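Local atomic coordinates of ORF10 (Moritella marina, PDB entry 6RIW), a protein that forms the ketosynthase–chain length factor didomain of a polyunsaturated fatty acid synthase and probably catalyses acyl-chain extension by condensation on an acyl carrier protein. Residues Pro228-Met233 with Leu586-Tyr591; Met41-Ala46 with Arg594-Thr599; Asp54-Tyr59 with Ala629-Leu634; Asp87-Trp92 with Ala169-Tyr174; Lys47-Lys52 with Tyr59-Gly64. All coordinates share one frame; numbering follows the deposited sequence.

Contact 1 (Pro228-Met233 with Leu586-Tyr591)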
# COMPACT_ATOMS: atom_id res chain seq x y z
N PRO A 228 -1.85 15.56 2.94
CA PRO A 228 -0.67 16.39 2.63
C PRO A 228 0.17 16.77 3.84
O PRO A 228 1.39 16.93 3.69
CB PRO A 228 -1.29 17.63 1.96
CG PRO A 228 -2.59 17.12 1.35
CD PRO A 228 -3.09 16.10 2.36
N MET A 229 -0.43 16.92 5.02
CA MET A 229 0.38 17.22 6.20
C MET A 229 1.30 16.06 6.54
O MET A 229 2.47 16.27 6.90
CB MET A 229 -0.51 17.55 7.41
CG MET A 229 0.32 17.86 8.65
SD MET A 229 -0.66 18.04 10.15
CE MET A 229 -1.53 19.55 9.75
N PHE A 230 0.81 14.82 6.40
CA PHE A 230 1.64 13.64 6.64
C PHE A 230 2.77 13.57 5.62
O PHE A 230 3.92 13.26 5.98
CB PHE A 230 0.77 12.39 6.56
CG PHE A 230 1.46 11.13 7.02
CD1 PHE A 230 2.19 10.35 6.12
CD2 PHE A 230 1.36 10.71 8.34
CE1 PHE A 230 2.83 9.18 6.54
CE2 PHE A 230 1.98 9.55 8.78
CZ PHE A 230 2.72 8.78 7.87
N VAL A 231 2.46 13.87 4.35
CA VAL A 231 3.47 13.82 3.29
C VAL A 231 4.54 14.89 3.51
O VAL A 231 5.75 14.63 3.38
CB VAL A 231 2.80 14.01 1.92
CG1 VAL A 231 3.85 14.21 0.84
CG2 VAL A 231 1.91 12.80 1.61
N ASN A 232 4.11 16.10 3.80
CA ASN A 232 5.07 17.20 3.85
C ASN A 232 5.91 17.16 5.11
O ASN A 232 7.09 17.56 5.09
CB ASN A 232 4.32 18.53 3.72
CG ASN A 232 3.89 18.82 2.29
OD1 ASN A 232 3.59 17.90 1.51
ND2 ASN A 232 3.89 20.10 1.92
N MET A 233 5.35 16.70 6.23
CA MET A 233 6.17 16.45 7.41
C MET A 233 7.24 15.41 7.10
O MET A 233 8.39 15.53 7.56
CB MET A 233 5.30 16.00 8.59
CG MET A 233 4.43 17.10 9.16
SD MET A 233 5.38 18.48 9.87
CE MET A 233 4.06 19.65 10.22
N LEU A 586 -2.81 1.42 11.01
CA LEU A 586 -3.74 2.45 11.47
C LEU A 586 -3.15 3.31 12.58
O LEU A 586 -3.60 4.46 12.77
CB LEU A 586 -5.03 1.79 11.92
CG LEU A 586 -5.80 1.03 10.80
CD1 LEU A 586 -6.97 0.25 11.42
CD2 LEU A 586 -6.31 2.00 9.73
N GLU A 587 -2.15 2.80 13.34
CA GLU A 587 -1.50 3.63 14.36
C GLU A 587 -0.73 4.80 13.76
O GLU A 587 -0.33 5.71 14.51
CB GLU A 587 -0.57 2.78 15.25
CG GLU A 587 -1.33 1.77 16.10
CD GLU A 587 -0.43 1.03 17.09
OE1 GLU A 587 0.82 1.09 16.96
OE2 GLU A 587 -0.97 0.37 18.00
N LEU A 588 -0.55 4.83 12.44
CA LEU A 588 0.08 6.00 11.83
C LEU A 588 -0.70 7.30 12.04
O LEU A 588 -0.12 8.39 11.90
CB LEU A 588 0.27 5.77 10.32
CG LEU A 588 1.32 4.71 9.91
CD1 LEU A 588 1.37 4.63 8.39
CD2 LEU A 588 2.67 5.03 10.50
N HIS A 589 -2.00 7.21 12.36
CA HIS A 589 -2.78 8.41 12.67
C HIS A 589 -2.32 9.08 13.95
O HIS A 589 -2.63 10.25 14.17
CB HIS A 589 -4.28 8.06 12.75
CG HIS A 589 -4.83 7.59 11.43
ND1 HIS A 589 -4.95 6.26 11.10
CD2 HIS A 589 -5.26 8.29 10.35
CE1 HIS A 589 -5.44 6.15 9.87
NE2 HIS A 589 -5.65 7.37 9.40
N GLN A 590 -1.57 8.36 14.79
CA GLN A 590 -1.07 8.97 16.02
C GLN A 590 -0.07 10.07 15.73
O GLN A 590 0.09 10.97 16.57
CB GLN A 590 -0.45 7.89 16.92
CG GLN A 590 -1.48 6.90 17.43
CD GLN A 590 -0.85 5.69 18.08
OE1 GLN A 590 0.31 5.72 18.45
NE2 GLN A 590 -1.63 4.61 18.24
N TYR A 591 0.60 10.04 14.58
CA TYR A 591 1.60 11.06 14.30
C TYR A 591 0.96 12.44 14.12
O TYR A 591 1.38 13.42 14.76
CB TYR A 591 2.42 10.69 13.07
CG TYR A 591 3.40 11.78 12.75
CD1 TYR A 591 4.42 12.09 13.63
CD2 TYR A 591 3.26 12.54 11.59
CE1 TYR A 591 5.30 13.14 13.37
CE2 TYR A 591 4.13 13.58 11.32
CZ TYR A 591 5.15 13.87 12.21
OH TYR A 591 6.01 14.90 11.94
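The ring of Phe230 reaches out from helix 228-237 to lie between Leu588 and Tyr591, joining the ketosynthase half of the didomain to the chain length factor half. Its CD2 comes within 4.2 Å of CD2 of Tyr591, the two rings crossing at a slant with no stacking. On neighbouring ring carbons, Phe230 CE2 is 3.9 Å from Leu588 O, and Phe230 CZ is 4.4 Å from Leu588 CD1. With CG anti to the backbone N in both aromatics (chi1 -170° in Phe230, 177° in Tyr591), the rings extend into the gap between backbones whose CA atoms, in Phe230 and Tyr591, are 8.1 Å apart. Met233, one turn further along the helix, meets Tyr591 edge-on: its CB lies in the plane of the phenol, 3.6 Å from Tyr591 OH and 3.8 Å from Tyr591 CE2. Phe124 and Tyr637 extend the aromatic cluster round Phe230, and the Tyr637 hydroxyl also bonds to Phe230 O. Across the interface, His589 ties its own turn together, ND1 donating in the ring plane to Leu586 O at 2.8 Å. An alanine in place of Tyr591 is likely to open a gap beside Phe230 CD2 and strip Met233 CB of its aromatic neighbour. All four touching residues are buried and meet through van der Waals packing alone, so the fit depends on shape complementarity.

Contact 2 (Met41-Ala46 with Arg594-Thr599)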
# COMPACT_ATOMS: atom_id res chain seq x y z
N MET A 41 -4.33 21.04 3.90
CA MET A 41 -3.82 20.69 5.22
C MET A 41 -4.88 20.58 6.30
O MET A 41 -4.58 20.02 7.36
CB MET A 41 -2.77 21.72 5.68
CG MET A 41 -1.59 21.90 4.72
SD MET A 41 -0.58 20.39 4.64
CE MET A 41 0.62 20.84 3.36
N GLY A 42 -6.10 21.08 6.07
CA GLY A 42 -7.15 21.09 7.09
C GLY A 42 -6.86 22.03 8.24
O GLY A 42 -7.60 22.02 9.25
N VAL A 43 -5.79 22.81 8.12
CA VAL A 43 -5.35 23.80 9.10
C VAL A 43 -4.68 24.92 8.31
O VAL A 43 -4.37 24.77 7.13
CB VAL A 43 -4.32 23.22 10.11
CG1 VAL A 43 -4.95 22.15 11.01
CG2 VAL A 43 -3.13 22.66 9.33
N ASP A 44 -4.44 26.05 8.97
CA ASP A 44 -3.67 27.14 8.36
C ASP A 44 -2.22 26.68 8.19
O ASP A 44 -1.54 26.45 9.21
CB ASP A 44 -3.77 28.38 9.25
CG ASP A 44 -2.86 29.54 8.80
OD1 ASP A 44 -2.18 29.45 7.75
OD2 ASP A 44 -2.84 30.57 9.52
N PRO A 45 -1.71 26.54 6.96
CA PRO A 45 -0.35 26.00 6.79
C PRO A 45 0.74 26.85 7.44
O PRO A 45 1.76 26.31 7.88
CB PRO A 45 -0.18 25.95 5.26
CG PRO A 45 -1.59 25.89 4.73
CD PRO A 45 -2.39 26.73 5.67
N ALA A 46 0.53 28.17 7.53
CA ALA A 46 1.55 29.03 8.13
C ALA A 46 1.83 28.67 9.59
O ALA A 46 2.95 28.84 10.06
CB ALA A 46 1.13 30.50 8.03
N ARG A 594 -0.35 13.79 17.30
CA ARG A 594 0.58 14.63 18.05
C ARG A 594 0.73 16.01 17.41
O ARG A 594 0.57 17.05 18.07
CB ARG A 594 1.94 13.92 18.13
CG ARG A 594 3.10 14.81 18.60
CD ARG A 594 4.48 14.36 18.10
NE ARG A 594 5.41 15.48 18.30
CZ ARG A 594 6.09 15.71 19.41
NH1 ARG A 594 6.00 14.88 20.43
NH2 ARG A 594 6.86 16.79 19.51
N VAL A 595 1.04 16.05 16.13
CA VAL A 595 1.46 17.29 15.48
C VAL A 595 0.36 18.35 15.55
O VAL A 595 0.62 19.54 15.80
CB VAL A 595 1.88 17.00 14.03
CG1 VAL A 595 1.93 18.27 13.23
CG2 VAL A 595 3.23 16.25 14.01
N ASN A 596 -0.89 17.92 15.38
CA ASN A 596 -2.00 18.87 15.26
C ASN A 596 -2.31 19.57 16.58
O ASN A 596 -2.99 20.61 16.58
CB ASN A 596 -3.23 18.13 14.74
CG ASN A 596 -4.09 18.98 13.83
OD1 ASN A 596 -4.45 18.56 12.74
ND2 ASN A 596 -4.47 20.18 14.31
N LEU A 597 -1.81 19.05 17.71
CA LEU A 597 -2.06 19.71 18.98
C LEU A 597 -1.48 21.12 19.02
O LEU A 597 -1.89 21.91 19.86
CB LEU A 597 -1.53 18.86 20.14
CG LEU A 597 -2.31 17.56 20.35
CD1 LEU A 597 -1.60 16.67 21.39
CD2 LEU A 597 -3.70 17.87 20.82
N THR A 598 -0.52 21.44 18.13
CA THR A 598 -0.03 22.82 17.95
C THR A 598 -1.17 23.83 17.87
O THR A 598 -1.22 24.81 18.63
CB THR A 598 0.82 22.91 16.68
OG1 THR A 598 2.04 22.19 16.87
CG2 THR A 598 1.14 24.37 16.35
N THR A 599 -2.09 23.64 16.93
CA THR A 599 -3.17 24.60 16.80
C THR A 599 -4.35 24.24 17.68
O THR A 599 -5.10 25.14 18.08
CB THR A 599 -3.62 24.73 15.34
OG1 THR A 599 -3.84 23.43 14.79
CG2 THR A 599 -2.55 25.45 14.52
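The carboxamide of Asn596 is the flat group of this contact, and the methyl CG1 of Val43 stands before the fork between its oxygen and nitrogen, about 25° out of the amide plane as seen from CG. The methyl is almost equidistant from the two polar atoms, 3.9 Å from Asn596 ND2 and 4.0 Å from Asn596 OD1, the two side chains arriving from opposite directions. Here a loop docks at a helix-helix junction: the loop that follows helix 38-41 in the ketosynthase half meets the bend between helices 589-595 and 597-608 of the chain length factor half, both halves being of the thiolase-like superfamily. Gly42, with positive phi, ends helix 38-41 and turns the chain so that Val43 CB points at the partner. Beside the amide, on the same side of this methyl, Thr599 OG1 is 4.1 Å from Val43 CG1; its chi1 of 50° places the hydroxyl between the backbone N and the carbonyl carbon.

The polar ends are occupied elsewhere, which is consistent with a methyl sitting among them. Asn596 OD1 takes a bond from Arg592 NE, while Arg592 NH2 bonds to Met41 O, so one guanidinium links the two segments. Thr599 OG1 pairs with the hydroxyl of Tyr48. Beyond Val43 the loop is steadied by an Asx turn, in which Asp44 OD1 accepts from Ala46 N at 3.0 Å, the donor lying 54° out of the carboxylate plane.

Contact 3 (Asp54-Tyr59 with Ala629-Leu634)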
# COMPACT_ATOMS: atom_id res chain seq x y z
N ASP A 54 13.25 22.11 12.31
CA ASP A 54 12.33 22.49 13.38
C ASP A 54 11.29 21.40 13.60
O ASP A 54 10.66 20.93 12.66
CB ASP A 54 11.64 23.82 13.04
CG ASP A 54 12.60 25.01 13.10
OD1 ASP A 54 13.76 24.82 13.55
OD2 ASP A 54 12.21 26.12 12.68
N THR A 55 11.10 21.03 14.86
CA THR A 55 10.24 19.89 15.19
C THR A 55 8.77 20.20 14.95
O THR A 55 8.29 21.28 15.29
CB THR A 55 10.43 19.50 16.66
OG1 THR A 55 11.83 19.43 16.97
CG2 THR A 55 9.78 18.16 16.93
N ASP A 56 8.05 19.22 14.39
CA ASP A 56 6.62 19.32 14.10
C ASP A 56 6.31 20.46 13.13
O ASP A 56 5.21 21.02 13.16
CB ASP A 56 5.76 19.46 15.37
CG ASP A 56 6.03 18.35 16.40
OD1 ASP A 56 6.21 17.17 16.04
OD2 ASP A 56 6.05 18.67 17.61
N LYS A 57 7.26 20.79 12.25
CA LYS A 57 7.09 21.84 11.25
C LYS A 57 7.56 21.35 9.89
O LYS A 57 8.48 20.53 9.80
CB LYS A 57 7.90 23.11 11.62
CG LYS A 57 7.63 23.66 12.99
CD LYS A 57 6.31 24.40 13.01
CE LYS A 57 6.14 25.14 14.33
NZ LYS A 57 4.75 25.62 14.54
N PHE A 58 6.93 21.84 8.82
CA PHE A 58 7.53 21.65 7.51
C PHE A 58 8.14 22.97 7.05
O PHE A 58 7.79 24.04 7.54
CB PHE A 58 6.54 21.10 6.46
CG PHE A 58 5.12 21.57 6.59
CD1 PHE A 58 4.80 22.90 6.43
CD2 PHE A 58 4.10 20.66 6.79
CE1 PHE A 58 3.48 23.33 6.51
CE2 PHE A 58 2.77 21.07 6.86
CZ PHE A 58 2.46 22.41 6.72
N TYR A 59 9.14 22.89 6.16
CA TYR A 59 9.81 24.11 5.72
C TYR A 59 9.55 24.41 4.25
O TYR A 59 10.22 25.28 3.68
CB TYR A 59 11.33 24.04 5.99
CG TYR A 59 12.13 23.01 5.21
CD1 TYR A 59 12.80 23.36 4.05
CD2 TYR A 59 12.25 21.71 5.67
CE1 TYR A 59 13.55 22.42 3.35
CE2 TYR A 59 13.00 20.77 5.00
CZ TYR A 59 13.64 21.13 3.83
OH TYR A 59 14.38 20.18 3.16
N ALA A 629 2.67 10.87 20.98
CA ALA A 629 3.63 10.21 20.09
C ALA A 629 4.94 10.96 20.16
O ALA A 629 4.97 12.13 20.55
CB ALA A 629 3.12 10.18 18.64
N SER A 630 6.01 10.31 19.73
CA SER A 630 7.31 10.96 19.63
C SER A 630 7.37 11.82 18.38
O SER A 630 6.68 11.56 17.39
CB SER A 630 8.44 9.93 19.60
OG SER A 630 8.37 9.09 20.75
N ALA A 631 8.20 12.86 18.43
CA ALA A 631 8.43 13.68 17.24
C ALA A 631 9.06 12.85 16.13
O ALA A 631 9.74 11.85 16.39
CB ALA A 631 9.34 14.86 17.58
N ALA A 632 8.82 13.27 14.89
CA ALA A 632 9.34 12.56 13.72
C ALA A 632 10.86 12.47 13.76
O ALA A 632 11.55 13.44 14.08
CB ALA A 632 8.92 13.28 12.43
N GLN A 633 11.38 11.28 13.46
CA GLN A 633 12.81 11.07 13.27
C GLN A 633 13.02 10.34 11.95
O GLN A 633 12.12 9.64 11.46
CB GLN A 633 13.43 10.27 14.43
CG GLN A 633 13.17 10.85 15.82
CD GLN A 633 13.92 12.16 16.06
OE1 GLN A 633 14.84 12.51 15.31
NE2 GLN A 633 13.51 12.90 17.10
N LEU A 634 14.22 10.48 11.38
CA LEU A 634 14.49 10.04 10.01
C LEU A 634 14.16 8.55 9.82
O LEU A 634 13.36 8.18 8.95
CB LEU A 634 15.95 10.30 9.65
CG LEU A 634 16.40 9.88 8.25
CD1 LEU A 634 15.65 10.66 7.21
CD2 LEU A 634 17.90 10.09 8.07
O HOH W 1 7.32 15.79 14.20
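Ala631 CB points at the segment 54-59, and the methyl of Thr55 meets it nearly tip to tip, from the opposite direction. Segment 54-59 makes a type II beta turn from Asp54 to Lys57, and the turn leans on the linker between helices 614-628 and 634-638, so a surface loop of the ketosynthase half meets one of the chain length factor half. The central pair is tight: Thr55 CG2 and Ala631 CB are 3.4 Å apart, closer than carbons usually settle. The torsion of Thr55 produces this approach, since chi1 of -47° keeps OG1 beside the backbone N and sends CG2 anti to that N, outward to the alanine.

Asp56 occupies the third position of the turn with a positive phi of 60°, and its side chain turns toward the linker, OD1 lying 4.2 Å from Ala631 CB. The two carboxylate oxygens have separate duties. OD2 forms salt bridges with Arg594 and Lys625, both from the chain length factor half, an electrostatic grip that probably stabilises the negative charge of this buried aspartate. Arg594 NH1 bonds in turn to Ala629 O, tying the far end of the linker to the same cluster. OD1 works through solvent instead: a water donates to Asp56 OD1 at 2.6 Å and accepts from Ala632 N at 3.0 Å.

Contact 4 (Asp87-Trp92 with Ala169-Tyr174)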
# COMPACT_ATOMS: atom_id res chain seq x y z
N ASP A 87 -13.34 9.52 0.30
CA ASP A 87 -12.20 10.42 0.19
C ASP A 87 -11.81 10.69 -1.27
O ASP A 87 -12.14 9.92 -2.19
CB ASP A 87 -10.98 9.79 0.91
CG ASP A 87 -9.83 10.76 1.13
OD1 ASP A 87 -9.89 11.56 2.11
OD2 ASP A 87 -8.83 10.70 0.36
N ASP A 88 -11.05 11.77 -1.46
CA ASP A 88 -10.39 12.05 -2.74
C ASP A 88 -9.69 10.81 -3.28
O ASP A 88 -9.68 10.56 -4.50
CB ASP A 88 -9.34 13.15 -2.56
CG ASP A 88 -9.94 14.54 -2.46
OD1 ASP A 88 -11.09 14.73 -2.92
OD2 ASP A 88 -9.25 15.44 -1.91
N LEU A 89 -9.03 10.04 -2.41
CA LEU A 89 -8.35 8.83 -2.87
C LEU A 89 -9.28 7.98 -3.73
O LEU A 89 -8.93 7.58 -4.84
CB LEU A 89 -7.86 8.02 -1.68
CG LEU A 89 -6.72 7.05 -1.99
CD1 LEU A 89 -5.98 6.70 -0.70
CD2 LEU A 89 -7.25 5.82 -2.65
N ASN A 90 -10.47 7.68 -3.20
CA ASN A 90 -11.40 6.84 -3.94
C ASN A 90 -11.98 7.57 -5.13
O ASN A 90 -12.12 6.99 -6.22
CB ASN A 90 -12.53 6.38 -3.01
CG ASN A 90 -12.01 5.74 -1.73
OD1 ASN A 90 -11.93 4.52 -1.62
ND2 ASN A 90 -11.65 6.56 -0.75
N GLN A 91 -12.36 8.84 -4.94
CA GLN A 91 -13.06 9.56 -6.00
C GLN A 91 -12.14 9.81 -7.19
O GLN A 91 -12.58 9.71 -8.35
CB GLN A 91 -13.61 10.87 -5.46
CG GLN A 91 -14.69 10.63 -4.38
CD GLN A 91 -15.38 11.89 -3.95
OE1 GLN A 91 -14.87 12.99 -4.16
NE2 GLN A 91 -16.56 11.75 -3.34
N TRP A 92 -10.88 10.16 -6.93
CA TRP A 92 -9.97 10.39 -8.04
C TRP A 92 -9.72 9.11 -8.82
O TRP A 92 -9.63 9.14 -10.05
CB TRP A 92 -8.64 10.96 -7.53
CG TRP A 92 -8.74 12.31 -6.92
CD1 TRP A 92 -9.82 13.16 -6.91
CD2 TRP A 92 -7.70 12.99 -6.21
NE1 TRP A 92 -9.52 14.31 -6.24
CE2 TRP A 92 -8.22 14.24 -5.80
CE3 TRP A 92 -6.38 12.66 -5.87
CZ2 TRP A 92 -7.47 15.15 -5.05
CZ3 TRP A 92 -5.63 13.57 -5.14
CH2 TRP A 92 -6.18 14.81 -4.75
N ALA A 169 -11.38 4.24 6.11
CA ALA A 169 -10.16 3.77 6.77
C ALA A 169 -9.49 2.61 6.03
O ALA A 169 -8.38 2.20 6.41
CB ALA A 169 -10.47 3.34 8.21
N LEU A 170 -10.14 2.07 5.00
CA LEU A 170 -9.58 0.96 4.22
C LEU A 170 -8.75 1.56 3.09
O LEU A 170 -9.13 1.59 1.91
CB LEU A 170 -10.70 0.05 3.69
CG LEU A 170 -11.70 -0.49 4.74
CD1 LEU A 170 -12.80 -1.28 4.07
CD2 LEU A 170 -10.98 -1.36 5.77
N VAL A 171 -7.59 2.08 3.49
CA VAL A 171 -6.88 3.01 2.61
C VAL A 171 -6.11 2.26 1.52
O VAL A 171 -6.14 2.64 0.34
CB VAL A 171 -5.97 3.92 3.45
CG1 VAL A 171 -4.94 4.59 2.57
CG2 VAL A 171 -6.82 4.98 4.20
N ALA A 172 -5.40 1.19 1.88
CA ALA A 172 -4.43 0.61 0.94
C ALA A 172 -5.10 -0.20 -0.18
O ALA A 172 -4.88 0.07 -1.37
CB ALA A 172 -3.42 -0.25 1.71
N GLY A 173 -5.92 -1.19 0.17
CA GLY A 173 -6.39 -2.13 -0.83
C GLY A 173 -7.80 -1.89 -1.35
O GLY A 173 -8.07 -2.06 -2.55
N TYR A 174 -8.72 -1.49 -0.47
CA TYR A 174 -10.11 -1.31 -0.89
C TYR A 174 -10.30 -0.40 -2.11
O TYR A 174 -11.22 -0.67 -2.90
CB TYR A 174 -10.94 -0.79 0.29
CG TYR A 174 -12.42 -0.69 -0.01
CD1 TYR A 174 -13.15 -1.83 -0.34
CD2 TYR A 174 -13.08 0.54 0.04
CE1 TYR A 174 -14.53 -1.74 -0.62
CE2 TYR A 174 -14.44 0.64 -0.25
CZ TYR A 174 -15.16 -0.51 -0.57
OH TYR A 174 -16.52 -0.41 -0.84
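Leu89 and Val171 face each other with CA atoms 8.1 Å apart, while Asn90 and Tyr174 follow with CA atoms at 8.8 Å, so the first turn of a helix runs alongside an irregular loop. The motif is a capped helix N-terminus, that of helix 88-104 in the ketosynthase half, packed against the loop leading into helix 174-183. Leu89 and Val171 carry the apolar part: their side chains cross at about a right angle, and Leu89 CD1 rests 4.0 Å from Val171 CG1. Leu89 gets there with CG anti to the backbone N (chi1 -158°), which throws its branch toward the loop. The same CD1 also brushes the backbone, 4.2 Å from Val171 O.

Asn90 adds a looser approach, its OD1 standing 4.5 Å from Tyr174 CD2 at a slant to the ring. The phenol is anchored elsewhere, since its hydroxyl bonds with that of Tyr82. The loop itself bends sharply at Leu170, centre of an inverse gamma turn, and the side-chain amide of Asn121 takes hold of Ala172 O a little further on. Asp87 steadies the helix start: one carboxylate oxygen, OD1, pairs with Ser128 OG, and the other caps the helix. In that capping bond Leu89 N donates to Asp87 OD2 over 2.9 Å and almost straight, at 175°, meeting the oxygen on its anti side.

Contact 5 (Lys47-Lys52 with Tyr59-Gly64)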
# COMPACT_ATOMS: atom_id res chain seq x y z
N LYS A 47 0.82 28.16 10.31
CA LYS A 47 1.02 27.74 11.70
C LYS A 47 1.95 26.53 11.82
O LYS A 47 2.40 26.22 12.93
CB LYS A 47 -0.32 27.40 12.35
CG LYS A 47 -1.23 28.59 12.56
CD LYS A 47 -0.90 29.31 13.86
CE LYS A 47 -1.69 30.60 14.01
NZ LYS A 47 -1.21 31.38 15.20
N TYR A 48 2.18 25.81 10.72
CA TYR A 48 3.00 24.61 10.74
C TYR A 48 4.27 24.78 9.93
O TYR A 48 5.00 23.80 9.71
CB TYR A 48 2.19 23.41 10.24
CG TYR A 48 1.13 23.01 11.24
CD1 TYR A 48 -0.12 23.61 11.24
CD2 TYR A 48 1.41 22.07 12.24
CE1 TYR A 48 -1.08 23.27 12.18
CE2 TYR A 48 0.45 21.74 13.21
CZ TYR A 48 -0.80 22.34 13.16
OH TYR A 48 -1.78 22.02 14.08
N THR A 49 4.56 26.00 9.46
CA THR A 49 5.71 26.28 8.61
C THR A 49 6.81 26.93 9.44
O THR A 49 6.56 27.89 10.18
CB THR A 49 5.32 27.20 7.44
OG1 THR A 49 4.25 26.61 6.67
CG2 THR A 49 6.51 27.46 6.52
N ALA A 50 8.03 26.41 9.32
CA ALA A 50 9.19 27.03 9.95
C ALA A 50 10.43 26.76 9.12
O ALA A 50 10.34 26.63 7.89
CB ALA A 50 9.35 26.52 11.38
N ASN A 51 11.59 26.63 9.76
CA ASN A 51 12.83 26.31 9.06
C ASN A 51 13.14 24.82 9.13
O ASN A 51 12.59 24.07 9.95
CB ASN A 51 14.00 27.11 9.66
CG ASN A 51 13.71 28.60 9.73
OD1 ASN A 51 13.60 29.18 10.82
ND2 ASN A 51 13.60 29.23 8.57
N LYS A 52 14.05 24.41 8.26
CA LYS A 52 14.55 23.04 8.25
C LYS A 52 15.14 22.68 9.61
O LYS A 52 15.87 23.46 10.21
CB LYS A 52 15.61 22.88 7.16
CG LYS A 52 16.24 21.50 7.11
CD LYS A 52 16.58 21.14 5.69
CE LYS A 52 17.47 22.20 5.08
NZ LYS A 52 18.66 22.44 5.94
N TYR A 59 9.14 22.89 6.16
CA TYR A 59 9.81 24.11 5.72
C TYR A 59 9.55 24.41 4.25
O TYR A 59 10.22 25.28 3.68
CB TYR A 59 11.33 24.04 5.99
CG TYR A 59 12.13 23.01 5.21
CD1 TYR A 59 12.80 23.36 4.05
CD2 TYR A 59 12.25 21.71 5.67
CE1 TYR A 59 13.55 22.42 3.35
CE2 TYR A 59 13.00 20.77 5.00
CZ TYR A 59 13.64 21.13 3.83
OH TYR A 59 14.38 20.18 3.16
N CYS A 60 8.58 23.73 3.64
CA CYS A 60 8.19 24.00 2.26
C CYS A 60 6.72 23.66 2.12
O CYS A 60 6.27 22.62 2.62
CB CYS A 60 9.05 23.16 1.30
SG CYS A 60 8.62 23.30 -0.47
N VAL A 61 5.95 24.54 1.46
CA VAL A 61 4.54 24.28 1.19
C VAL A 61 4.25 24.13 -0.30
O VAL A 61 3.08 23.91 -0.68
CB VAL A 61 3.62 25.35 1.81
CG1 VAL A 61 3.72 25.34 3.33
CG2 VAL A 61 3.95 26.73 1.25
N HIS A 62 5.27 24.20 -1.16
CA HIS A 62 5.08 24.05 -2.59
C HIS A 62 4.85 22.58 -2.95
O HIS A 62 5.48 21.68 -2.39
CB HIS A 62 6.30 24.58 -3.35
CG HIS A 62 6.35 26.08 -3.42
ND1 HIS A 62 6.98 26.85 -2.46
CD2 HIS A 62 5.82 26.95 -4.31
CE1 HIS A 62 6.84 28.13 -2.77
NE2 HIS A 62 6.14 28.21 -3.89
N GLY A 63 3.97 22.36 -3.92
CA GLY A 63 3.71 21.01 -4.41
C GLY A 63 2.83 21.06 -5.64
O GLY A 63 2.46 22.13 -6.12
N GLY A 64 2.51 19.88 -6.15
CA GLY A 64 1.57 19.77 -7.24
C GLY A 64 0.24 19.29 -6.68
O GLY A 64 0.14 18.14 -6.26
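The carbonyl oxygen of Ala50 is approached by two carbons of Tyr59: CA, in a CA-H...O contact of 3.4 Å with 136° at the hydrogen, and CB, also 3.4 Å from Ala50 O. Here the surface loop between helix 38-41 and strand 62-64 folds back on itself, helped by backbone bonds of Phe58 to Tyr48 and Ala50. Lys52 then lies along the tyrosine, pointing the same way. Its CB sits over the centre of the ring, 3.9 Å from the centroid and 11° off the normal, a CH-pi contact, and its bent chain brings CD to 3.5 Å from Tyr59 CZ. Lys52 NZ is 6.0 Å from the ring centroid, at most a weak cation-pi attraction. The hydroxyl of Tyr59 bonds to Tyr241 O, which fixes the far end of the ring. A serine in place of Tyr59 would probably set the aliphatic chain of Lys52 free to turn and leave Tyr241 O without this donor. At the other end of the contact, Thr49 OG1, which also bonds to Pro45 O, is 3.6 Å from Val61 CG1. The lysine thus serves chiefly through its methylenes, its charged end contributing little to the ring.

Contacts 1, 2 and 4 are buried, contact 3 only partly, and contact 5 lies at the surface. Contacts 1, 2 and 3 join the ketosynthase half to the chain length factor half, whereas 4 and 5 stay within the former. Contacts 1 and 2 share helix 589-595, and Met229 packs on Met41 and Val43 between them. Arg594 links contact 2 to contact 3 through its salt bridge with Asp56, while contacts 3 and 5 share Tyr59. Chemistry follows place: aromatic and aliphatic packing at contact 1, a methyl among engaged polar groups at contact 2, water and charge at contact 3, a leucine-valine pair at contact 4, lysine methylenes over a tyrosine face at contact 5.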